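Local atomic coordinates of virulence associated protein VAPB (Rhodococcus equi, PDB entry 4CV7), a protein that is a plasmid-encoded virulence-associated protein of unestablished molecular function, whose C-terminal region, the part modelled here, folds as an eight-stranded antiparallel beta-barrel of two Greek-key motifs. Residues L50-S53 / D54-R57. Residues are numbered along the deposited sequence; the frame is centred on the assembly and turned at random.
Sequences LFTS and DLQR
T52 and L55 face each other across the sharp turn where strand 42-52 ends and the short helix 55-61 begins. The two branches of T52 divide the work. With chi1 at -175° the hydroxyl swings away from the backbone N and looks forward along the chain. There OG1 takes a hydrogen bond from D54 N, 3.2 Å away and nearly straight at 167°. The same hydroxyl also bonds to L86 O of strand 85-91, so one buried oxygen ties the turn to the neighbouring strand of the barrel.

The other branch is apolar. T52 CG2 packs against the backbone of the first helical residue, 3.9 Å from L55 CA, and touches the side chain of L55 at CD1, 4.0 Å off. That same CD1 meets L50 CD2 at 3.8 Å, the two leucines approaching at a slant through single methyls. L50 and T52, alternate residues of the strand, thus send methyls to one L55 methyl. P26 touches both leucines, and Y6 of strand 4-14 lies against T52 and L55.

D54 is the N-cap. Its carboxylate folds over the first turn, where OD1 accepts from R57 N at 3.1 Å; the N-H comes from well above the carboxylate plane, 65° out of it, rather than within it. A water bridges the turn, donating to T52 O and accepting from L55 N, each at 3.2 Å.

Three successive polar elements, hydroxyl, water and carboxylate, therefore engage the amides of D54, L55 and R57 as the chain turns out of the strand. The negative cap should also suit the positive end of the helix dipole, while the L50, T52 and L55 methyls join the helix start to the strand end.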
# COMPACT_ATOMS: atom_id res chain seq x y z
N LEU A 50 5.01 -1.30 -8.36
CA LEU A 50 3.58 -1.28 -8.55
C LEU A 50 3.24 -1.97 -9.90
O LEU A 50 3.80 -1.55 -10.94
CB LEU A 50 3.05 0.18 -8.57
CG LEU A 50 1.57 0.36 -8.96
CD1 LEU A 50 0.58 -0.22 -8.00
CD2 LEU A 50 1.26 1.85 -9.20
N PHE A 51 2.34 -2.93 -9.90
CA PHE A 51 1.84 -3.61 -11.04
C PHE A 51 0.39 -3.24 -11.19
O PHE A 51 -0.43 -3.47 -10.24
CB PHE A 51 1.97 -5.11 -10.91
CG PHE A 51 3.37 -5.62 -10.67
CD1 PHE A 51 3.92 -5.52 -9.43
CD2 PHE A 51 4.05 -6.17 -11.68
CE1 PHE A 51 5.19 -6.02 -9.18
CE2 PHE A 51 5.36 -6.71 -11.47
CZ PHE A 51 5.87 -6.61 -10.18
N THR A 52 -0.03 -2.70 -12.31
CA THR A 52 -1.46 -2.44 -12.58
C THR A 52 -1.76 -2.41 -14.03
O THR A 52 -0.90 -1.89 -14.81
CB THR A 52 -1.96 -1.16 -11.90
OG1 THR A 52 -3.37 -1.05 -12.13
CG2 THR A 52 -1.28 0.02 -12.36
N SER A 53 -2.88 -2.93 -14.46
CA SER A 53 -3.33 -2.86 -15.82
C SER A 53 -4.09 -1.55 -16.13
O SER A 53 -4.36 -1.29 -17.31
CB SER A 53 -4.15 -4.06 -16.15
OG SER A 53 -5.31 -4.06 -15.35
N ASP A 54 -4.34 -0.74 -15.13
CA ASP A 54 -5.04 0.55 -15.40
C ASP A 54 -4.76 1.50 -14.20
O ASP A 54 -5.42 1.54 -13.20
CB ASP A 54 -6.52 0.29 -15.54
CG ASP A 54 -7.30 1.49 -16.01
OD1 ASP A 54 -6.81 2.68 -15.85
OD2 ASP A 54 -8.40 1.37 -16.61
N LEU A 55 -3.71 2.27 -14.40
CA LEU A 55 -3.22 3.21 -13.38
C LEU A 55 -4.27 4.22 -12.98
O LEU A 55 -4.48 4.47 -11.81
CB LEU A 55 -1.90 3.84 -13.91
CG LEU A 55 -1.22 4.74 -12.83
CD1 LEU A 55 -0.66 3.96 -11.67
CD2 LEU A 55 -0.13 5.60 -13.46
N GLN A 56 -4.93 4.80 -13.98
CA GLN A 56 -5.91 5.79 -13.66
C GLN A 56 -7.07 5.22 -12.87
O GLN A 56 -7.53 5.85 -11.95
CB GLN A 56 -6.40 6.49 -14.93
CG GLN A 56 -7.35 7.61 -14.79
CD GLN A 56 -8.80 7.24 -14.58
OE1 GLN A 56 -9.24 6.13 -14.95
NE2 GLN A 56 -9.63 8.24 -14.13
N ARG A 57 -7.48 3.99 -13.17
CA ARG A 57 -8.54 3.34 -12.44
C ARG A 57 -8.08 3.05 -10.99
O ARG A 57 -8.89 3.15 -10.04
CB ARG A 57 -8.99 2.10 -13.16
CG ARG A 57 -10.21 1.44 -12.51
CD ARG A 57 -10.63 0.24 -13.27
NE ARG A 57 -11.88 -0.29 -12.80
CZ ARG A 57 -12.63 -1.16 -13.45
NH1 ARG A 57 -12.31 -1.55 -14.63
NH2 ARG A 57 -13.79 -1.49 -12.88
O HOH W 1 -1.34 1.03 -16.10